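Long-range contacts in magnesium-protoporphyrin O-methyltransferase (Synechocystis sp., PDB 4QDJ), which transfers a methyl group from S-adenosylmethionine to Mg-protoporphyrin IX, giving its 13-monomethyl ester on the pathway to chlorophyll: residues Ser93-Ala104 / Asn112-Asp120; Pro62-Gly70 / Leu121-Ile132. All blocks are in the same frame, centred on the assembly; numbering follows the deposited sequence.

Contact 1 (Ser93-Ala104 / Asn112-Asp120); sequences SEKMVGEAQQKA and NQPTFMTQD. With SAM (S-adenosylmethionine), chain B.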
# COMPACT_ATOMS: atom_id res chain seq x y z
N SER A 93 -1.99 6.94 9.62
CA SER A 93 -2.47 8.32 9.66
C SER A 93 -3.99 8.40 9.71
O SER A 93 -4.68 7.97 8.79
CB SER A 93 -1.96 9.09 8.44
OG SER A 93 -2.71 10.27 8.22
N GLU A 94 -4.52 8.97 10.79
CA GLU A 94 -5.96 9.12 10.94
C GLU A 94 -6.55 10.04 9.87
O GLU A 94 -7.69 9.86 9.45
CB GLU A 94 -6.32 9.61 12.35
CG GLU A 94 -5.69 10.93 12.75
CD GLU A 94 -6.05 11.35 14.16
OE1 GLU A 94 -6.74 10.57 14.85
OE2 GLU A 94 -5.65 12.45 14.58
N LYS A 95 -5.77 11.03 9.43
CA LYS A 95 -6.25 11.94 8.39
C LYS A 95 -6.43 11.23 7.06
O LYS A 95 -7.45 11.40 6.39
CB LYS A 95 -5.32 13.15 8.24
CG LYS A 95 -5.31 14.09 9.43
CD LYS A 95 -5.21 15.54 9.00
CE LYS A 95 -6.50 16.03 8.35
NZ LYS A 95 -6.48 17.49 8.10
N MET A 96 -5.45 10.41 6.68
CA MET A 96 -5.55 9.65 5.45
C MET A 96 -6.72 8.67 5.51
O MET A 96 -7.51 8.57 4.56
CB MET A 96 -4.24 8.91 5.15
CG MET A 96 -3.03 9.84 4.96
SD MET A 96 -3.06 10.79 3.42
CE MET A 96 -2.45 9.58 2.25
N VAL A 97 -6.84 7.96 6.64
CA VAL A 97 -7.94 7.03 6.87
C VAL A 97 -9.30 7.71 6.76
O VAL A 97 -10.23 7.18 6.13
CB VAL A 97 -7.84 6.38 8.28
CG1 VAL A 97 -9.14 5.68 8.65
CG2 VAL A 97 -6.68 5.41 8.33
N GLY A 98 -9.42 8.88 7.37
CA GLY A 98 -10.66 9.63 7.34
C GLY A 98 -11.07 10.00 5.93
O GLY A 98 -12.25 9.93 5.57
N GLU A 99 -10.09 10.39 5.12
CA GLU A 99 -10.36 10.73 3.73
C GLU A 99 -10.76 9.50 2.93
O GLU A 99 -11.65 9.57 2.08
CB GLU A 99 -9.14 11.42 3.11
CG GLU A 99 -9.35 11.91 1.69
CD GLU A 99 -10.32 13.08 1.60
OE1 GLU A 99 -10.56 13.74 2.64
OE2 GLU A 99 -10.85 13.33 0.50
N ALA A 100 -10.10 8.37 3.20
CA ALA A 100 -10.44 7.12 2.53
C ALA A 100 -11.90 6.76 2.75
O ALA A 100 -12.62 6.41 1.81
CB ALA A 100 -9.54 5.99 3.02
N GLN A 101 -12.35 6.88 4.00
CA GLN A 101 -13.74 6.58 4.33
C GLN A 101 -14.70 7.56 3.66
O GLN A 101 -15.76 7.17 3.18
CB GLN A 101 -13.95 6.57 5.85
CG GLN A 101 -15.40 6.38 6.28
CD GLN A 101 -16.03 5.13 5.69
OE1 GLN A 101 -15.37 4.11 5.47
NE2 GLN A 101 -17.33 5.20 5.42
N GLN A 102 -14.32 8.83 3.61
CA GLN A 102 -15.14 9.84 2.95
C GLN A 102 -15.28 9.55 1.46
O GLN A 102 -16.38 9.59 0.91
CB GLN A 102 -14.56 11.24 3.17
CG GLN A 102 -14.79 11.79 4.56
CD GLN A 102 -16.27 12.01 4.86
OE1 GLN A 102 -17.03 12.45 4.00
NE2 GLN A 102 -16.67 11.70 6.09
N LYS A 103 -14.16 9.23 0.81
CA LYS A 103 -14.17 8.93 -0.61
C LYS A 103 -14.96 7.64 -0.89
O LYS A 103 -15.67 7.54 -1.89
CB LYS A 103 -12.74 8.82 -1.16
CG LYS A 103 -11.94 10.11 -1.07
CD LYS A 103 -10.54 9.98 -1.65
CE LYS A 103 -10.53 10.15 -3.16
NZ LYS A 103 -9.13 10.14 -3.72
N ALA A 104 -14.84 6.67 0.01
CA ALA A 104 -15.55 5.41 -0.13
C ALA A 104 -17.06 5.59 -0.01
O ALA A 104 -17.82 5.07 -0.82
CB ALA A 104 -15.04 4.39 0.88
N ASN A 112 -20.74 -2.61 -1.16
CA ASN A 112 -19.53 -3.24 -0.65
C ASN A 112 -18.43 -2.20 -0.39
O ASN A 112 -17.64 -1.91 -1.27
CB ASN A 112 -19.03 -4.29 -1.64
CG ASN A 112 -17.89 -5.12 -1.08
OD1 ASN A 112 -17.89 -5.51 0.08
ND2 ASN A 112 -16.89 -5.39 -1.92
N GLN A 113 -18.41 -1.64 0.82
CA GLN A 113 -17.38 -0.69 1.21
C GLN A 113 -16.19 -1.42 1.82
O GLN A 113 -16.37 -2.45 2.47
CB GLN A 113 -17.92 0.29 2.26
CG GLN A 113 -18.84 1.38 1.74
CD GLN A 113 -19.11 2.44 2.80
OE1 GLN A 113 -18.40 2.53 3.80
NE2 GLN A 113 -20.14 3.25 2.57
N PRO A 114 -14.98 -0.88 1.63
CA PRO A 114 -13.89 -1.42 2.45
C PRO A 114 -14.11 -1.02 3.89
O PRO A 114 -14.88 -0.10 4.17
CB PRO A 114 -12.65 -0.67 1.92
CG PRO A 114 -13.06 -0.10 0.60
CD PRO A 114 -14.53 0.17 0.72
N THR A 115 -13.46 -1.71 4.81
CA THR A 115 -13.40 -1.32 6.22
C THR A 115 -12.08 -0.59 6.46
O THR A 115 -11.03 -1.11 6.09
CB THR A 115 -13.45 -2.56 7.13
OG1 THR A 115 -14.72 -3.22 6.98
CG2 THR A 115 -13.25 -2.17 8.59
N PHE A 116 -12.13 0.58 7.08
CA PHE A 116 -10.92 1.36 7.32
C PHE A 116 -10.60 1.53 8.80
O PHE A 116 -11.49 1.79 9.61
CB PHE A 116 -11.02 2.74 6.66
CG PHE A 116 -11.07 2.70 5.16
CD1 PHE A 116 -9.97 2.30 4.43
CD2 PHE A 116 -12.23 3.07 4.48
CE1 PHE A 116 -10.01 2.27 3.05
CE2 PHE A 116 -12.27 3.04 3.10
CZ PHE A 116 -11.16 2.64 2.38
N MET A 117 -9.33 1.38 9.15
CA MET A 117 -8.89 1.48 10.53
C MET A 117 -7.60 2.29 10.62
O MET A 117 -6.74 2.19 9.74
CB MET A 117 -8.66 0.08 11.10
CG MET A 117 -8.26 0.04 12.56
SD MET A 117 -8.18 -1.64 13.20
CE MET A 117 -6.81 -2.31 12.26
N THR A 118 -7.46 3.09 11.67
CA THR A 118 -6.20 3.77 11.93
C THR A 118 -5.32 2.86 12.77
O THR A 118 -5.63 2.58 13.93
CB THR A 118 -6.39 5.09 12.67
OG1 THR A 118 -7.25 5.95 11.90
CG2 THR A 118 -5.05 5.79 12.88
N GLN A 119 -4.21 2.40 12.18
CA GLN A 119 -3.31 1.48 12.86
C GLN A 119 -1.98 1.36 12.14
O GLN A 119 -1.92 1.39 10.91
CB GLN A 119 -3.97 0.09 12.98
CG GLN A 119 -3.17 -0.92 13.79
CD GLN A 119 -2.92 -0.48 15.22
OE1 GLN A 119 -2.00 0.30 15.49
NE2 GLN A 119 -3.73 -0.97 16.14
N ASP A 120 -0.91 1.24 12.92
CA ASP A 120 0.41 0.88 12.41
C ASP A 120 0.33 -0.55 11.87
O ASP A 120 -0.18 -1.44 12.55
CB ASP A 120 1.43 0.98 13.55
CG ASP A 120 2.79 0.41 13.20
OD1 ASP A 120 3.14 0.32 12.01
OD2 ASP A 120 3.53 0.06 14.15
N SAM B . -0.71 2.50 -0.29
CA SAM B . -1.39 3.75 -0.62
C SAM B . -1.45 3.95 -2.13
O SAM B . -0.60 3.44 -2.86
OXT SAM B . -2.34 4.62 -2.64
CB SAM B . -0.75 4.96 0.07
CG SAM B . 0.72 5.23 -0.22
SD SAM B . 1.31 6.74 0.59
CE SAM B . 2.80 7.12 -0.37
C5' SAM B . 2.08 6.05 2.07
C4' SAM B . 1.05 5.77 3.16
O4' SAM B . 1.59 4.82 4.05
C3' SAM B . 0.71 7.01 3.98
O3' SAM B . -0.69 7.17 3.99
C2' SAM B . 1.19 6.68 5.37
O2' SAM B . 0.34 7.21 6.37
C1' SAM B . 1.20 5.17 5.36
N9 SAM B . 2.11 4.57 6.34
C8 SAM B . 3.41 4.92 6.59
N7 SAM B . 3.88 4.11 7.57
C5 SAM B . 2.90 3.26 7.94
C6 SAM B . 2.84 2.25 8.89
N6 SAM B . 3.91 1.98 9.64
N1 SAM B . 1.67 1.54 9.05
C2 SAM B . 0.57 1.83 8.27
N3 SAM B . 0.63 2.84 7.34
C4 SAM B . 1.78 3.54 7.17
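Helix 94-108 packs on strand 115-118, an edge strand of the sheet, and F116 is the main side chain between them. Both belong to the beta-alpha-beta unit that starts with strand 86-91 in the Rossmann-like class I methyltransferase fold. The segment axes run nearly antiparallel, at 165°, and approach to 7.9 Å. F116 CG is anti to the carbonyl carbon (chi1 -66°), which lays the ring against A100, whose CB sits 3.8 Å from the F116 ring centroid, a CH-pi contact over one face. At the ring edge, in its plane, lie Q101 OE1 and A104 CB. One turn before A100, V97 spreads its two methyls: CG1 lies 4.0 Å from F116 CB, and CG2 3.5 Å from M117 O. T118 closes the ligand end, with OG1 3.6 Å from E94 CA. At the far end the Q101 and Q113 side chains cross at about a right angle, their amide planes 39° apart. Q101 NE2 gives a weak bond of 3.3 Å to Q113 OE1, while Q113 NE2 bonds Q105. S93 caps the helix, its OG accepting from M96 N at 3.1 Å and also hydrogen-bonded to N17 OD1. D120 OD1 accepts from SAM N6 at 3.0 Å, and D120 OD2 forms a salt bridge with K9. The helix-strand interface is thus mainly apolar, its one cross-segment hydrogen bond weak; the polar groups of S93 and D120 are engaged at the SAM end.

Contact 2 (Pro62-Gly70 / Leu121-Ile132); sequences PGLLVCDAG and LAQLGGKYDTVI. With SAM (S-adenosylmethionine), chain B.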
# COMPACT_ATOMS: atom_id res chain seq x y z
N PRO A 62 -14.09 -11.51 -6.32
CA PRO A 62 -15.31 -11.35 -5.52
C PRO A 62 -15.30 -12.22 -4.27
O PRO A 62 -15.18 -13.44 -4.37
CB PRO A 62 -16.41 -11.80 -6.48
CG PRO A 62 -15.88 -11.48 -7.82
CD PRO A 62 -14.40 -11.76 -7.74
N GLY A 63 -15.41 -11.59 -3.11
CA GLY A 63 -15.46 -12.30 -1.84
C GLY A 63 -14.09 -12.57 -1.23
O GLY A 63 -14.00 -13.10 -0.13
N LEU A 64 -13.03 -12.21 -1.95
CA LEU A 64 -11.67 -12.46 -1.48
C LEU A 64 -11.31 -11.54 -0.32
O LEU A 64 -11.54 -10.33 -0.37
CB LEU A 64 -10.67 -12.26 -2.62
CG LEU A 64 -9.26 -12.78 -2.38
CD1 LEU A 64 -9.25 -14.31 -2.34
CD2 LEU A 64 -8.30 -12.26 -3.45
N LEU A 65 -10.73 -12.11 0.73
CA LEU A 65 -10.29 -11.31 1.87
C LEU A 65 -8.94 -10.67 1.60
O LEU A 65 -7.93 -11.36 1.44
CB LEU A 65 -10.23 -12.14 3.15
CG LEU A 65 -11.49 -12.09 4.03
CD1 LEU A 65 -12.65 -12.82 3.35
CD2 LEU A 65 -11.21 -12.68 5.41
N VAL A 66 -8.93 -9.34 1.55
CA VAL A 66 -7.74 -8.58 1.20
C VAL A 66 -7.41 -7.56 2.28
O VAL A 66 -8.27 -6.80 2.72
CB VAL A 66 -7.93 -7.83 -0.14
CG1 VAL A 66 -6.70 -7.01 -0.48
CG2 VAL A 66 -8.25 -8.82 -1.26
N CYS A 67 -6.15 -7.55 2.70
CA CYS A 67 -5.64 -6.53 3.60
C CYS A 67 -4.85 -5.50 2.80
O CYS A 67 -3.92 -5.85 2.08
CB CYS A 67 -4.74 -7.16 4.67
SG CYS A 67 -3.84 -5.97 5.71
N ASP A 68 -5.25 -4.23 2.91
CA ASP A 68 -4.55 -3.12 2.27
C ASP A 68 -3.84 -2.32 3.36
O ASP A 68 -4.44 -1.46 3.99
CB ASP A 68 -5.55 -2.24 1.50
CG ASP A 68 -4.87 -1.18 0.65
OD1 ASP A 68 -3.63 -1.15 0.57
OD2 ASP A 68 -5.61 -0.36 0.05
N ALA A 69 -2.57 -2.64 3.58
CA ALA A 69 -1.79 -2.05 4.67
C ALA A 69 -1.09 -0.77 4.24
O ALA A 69 -0.29 -0.78 3.31
CB ALA A 69 -0.78 -3.06 5.19
N GLY A 70 -1.38 0.33 4.93
CA GLY A 70 -0.92 1.64 4.52
C GLY A 70 -1.75 2.13 3.35
O GLY A 70 -1.22 2.57 2.33
N LEU A 121 0.81 -0.76 10.65
CA LEU A 121 0.69 -2.07 10.01
C LEU A 121 1.38 -3.18 10.81
O LEU A 121 1.00 -4.34 10.72
CB LEU A 121 1.19 -2.03 8.56
CG LEU A 121 2.65 -1.71 8.25
CD1 LEU A 121 3.55 -2.94 8.35
CD2 LEU A 121 2.75 -1.08 6.87
N ALA A 122 2.38 -2.80 11.60
CA ALA A 122 3.10 -3.76 12.44
C ALA A 122 2.24 -4.28 13.59
O ALA A 122 2.62 -5.23 14.28
CB ALA A 122 4.39 -3.15 12.96
N GLN A 123 1.08 -3.65 13.80
CA GLN A 123 0.19 -4.04 14.89
C GLN A 123 -1.04 -4.79 14.39
O GLN A 123 -1.90 -5.18 15.18
CB GLN A 123 -0.22 -2.82 15.71
CG GLN A 123 0.94 -2.10 16.36
CD GLN A 123 1.70 -2.98 17.34
OE1 GLN A 123 1.10 -3.73 18.11
NE2 GLN A 123 3.02 -2.90 17.31
N LEU A 124 -1.13 -4.99 13.08
CA LEU A 124 -2.26 -5.70 12.49
C LEU A 124 -2.28 -7.17 12.90
O LEU A 124 -1.23 -7.79 13.08
CB LEU A 124 -2.22 -5.61 10.96
CG LEU A 124 -2.44 -4.22 10.35
CD1 LEU A 124 -2.23 -4.29 8.84
CD2 LEU A 124 -3.83 -3.70 10.68
N GLY A 125 -3.48 -7.72 13.06
CA GLY A 125 -3.65 -9.12 13.38
C GLY A 125 -4.57 -9.80 12.39
O GLY A 125 -4.93 -9.22 11.37
N GLY A 126 -4.95 -11.04 12.69
CA GLY A 126 -5.86 -11.78 11.83
C GLY A 126 -5.16 -12.40 10.63
O GLY A 126 -3.94 -12.33 10.50
N LYS A 127 -5.96 -13.01 9.76
CA LYS A 127 -5.43 -13.70 8.58
C LYS A 127 -6.21 -13.33 7.33
O LYS A 127 -7.44 -13.20 7.36
CB LYS A 127 -5.46 -15.22 8.79
CG LYS A 127 -4.60 -15.72 9.95
CD LYS A 127 -3.12 -15.52 9.67
CE LYS A 127 -2.27 -16.13 10.78
NZ LYS A 127 -2.52 -15.48 12.10
N TYR A 128 -5.49 -13.17 6.22
CA TYR A 128 -6.09 -12.78 4.95
C TYR A 128 -5.57 -13.69 3.85
O TYR A 128 -4.47 -14.24 3.96
CB TYR A 128 -5.70 -11.34 4.61
CG TYR A 128 -6.14 -10.32 5.63
CD1 TYR A 128 -5.35 -10.02 6.73
CD2 TYR A 128 -7.35 -9.65 5.48
CE1 TYR A 128 -5.76 -9.09 7.66
CE2 TYR A 128 -7.76 -8.72 6.41
CZ TYR A 128 -6.97 -8.44 7.49
OH TYR A 128 -7.39 -7.51 8.41
N ASP A 129 -6.34 -13.84 2.78
CA ASP A 129 -5.83 -14.54 1.60
C ASP A 129 -4.68 -13.73 1.01
O ASP A 129 -3.60 -14.26 0.76
CB ASP A 129 -6.91 -14.72 0.54
CG ASP A 129 -6.37 -15.34 -0.74
OD1 ASP A 129 -5.88 -14.58 -1.61
OD2 ASP A 129 -6.43 -16.57 -0.88
N THR A 130 -4.94 -12.44 0.80
CA THR A 130 -3.99 -11.56 0.14
C THR A 130 -3.71 -10.32 0.98
O THR A 130 -4.64 -9.66 1.46
CB THR A 130 -4.51 -11.15 -1.25
OG1 THR A 130 -4.55 -12.30 -2.11
CG2 THR A 130 -3.62 -10.09 -1.88
N VAL A 131 -2.44 -10.02 1.17
CA VAL A 131 -2.03 -8.80 1.86
C VAL A 131 -1.27 -7.93 0.87
O VAL A 131 -0.41 -8.41 0.14
CB VAL A 131 -1.14 -9.12 3.08
CG1 VAL A 131 -0.67 -7.84 3.76
CG2 VAL A 131 -1.90 -10.00 4.07
N ILE A 132 -1.61 -6.65 0.83
CA ILE A 132 -1.01 -5.73 -0.13
C ILE A 132 -0.44 -4.50 0.58
O ILE A 132 -1.08 -3.92 1.45
CB ILE A 132 -2.04 -5.27 -1.19
CG1 ILE A 132 -2.73 -6.48 -1.82
CG2 ILE A 132 -1.36 -4.42 -2.26
CD1 ILE A 132 -3.82 -6.10 -2.81
N SAM B . -0.71 2.50 -0.29
CA SAM B . -1.39 3.75 -0.62
C SAM B . -1.45 3.95 -2.13
O SAM B . -0.60 3.44 -2.86
OXT SAM B . -2.34 4.62 -2.64
CB SAM B . -0.75 4.96 0.07
CG SAM B . 0.72 5.23 -0.22
SD SAM B . 1.31 6.74 0.59
CE SAM B . 2.80 7.12 -0.37
C5' SAM B . 2.08 6.05 2.07
C4' SAM B . 1.05 5.77 3.16
O4' SAM B . 1.59 4.82 4.05
C3' SAM B . 0.71 7.01 3.98
O3' SAM B . -0.69 7.17 3.99
C2' SAM B . 1.19 6.68 5.37
O2' SAM B . 0.34 7.21 6.37
C1' SAM B . 1.20 5.17 5.36
N9 SAM B . 2.11 4.57 6.34
C8 SAM B . 3.41 4.92 6.59
N7 SAM B . 3.88 4.11 7.57
C5 SAM B . 2.90 3.26 7.94
C6 SAM B . 2.84 2.25 8.89
N6 SAM B . 3.91 1.98 9.64
N1 SAM B . 1.67 1.54 9.05
C2 SAM B . 0.57 1.83 8.27
N3 SAM B . 0.63 2.84 7.34
C4 SAM B . 1.78 3.54 7.17
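C67 and V131 pair at the middle of two neighbouring parallel strands, 65-69 and 130-133, in the central sheet of the Rossmann-like fold. C67 N donates to T130 O at 2.9 Å, and C67 O accepts from I132 N at 2.7 Å. A69 N bonds I132 O. The side-chain packing is tight on the C67 face. C67 CB lies 3.4 Å from the centroid of the Y128 ring, 6° off its normal, a CH-pi contact. The SG, anti to the backbone N (chi1 171°), is over the same face, 4.4 Å from the centroid, and also meets L124 CD1. Replacing Y128 by an alanine would probably open a gap over C67 and leave its CB and SG without their aromatic cover. On the other face V66 CG1 touches I132 CD1. The contact is looser toward exposed K127, where L65 CD2 stays 4.3 Å from K127 O. Nearby, L65 O takes a straight bond from T130 N and a weak, bent one from D129 N. D129 also forms a salt bridge with R158. L64 CD1 rests 3.5 Å from D129 CG, and T130 OG1 donates to D129 OD1 on the anti side of the carboxylate, 17° out of its plane.

How the contacts relate
Contacts 1 and 2 reach the same sheet, with their centres about 14 Å apart. In the sheet, strand 86-91 lies between strands 115-118 and 65-69, and strand 130-133 follows on the other side of 65-69. Along the chain, contact 1 is nested inside the loop that contact 2 closes. They touch where M117 CE meets L124 CD2 at 3.7 Å. Both serve the SAM pocket. The adenine is held across their junction: beside the D120 bond, the backbone N of L121, next in sequence, donates to SAM N1 at 2.9 Å. At the other end of the ligand, G70 O accepts from SAM N at 2.7 Å.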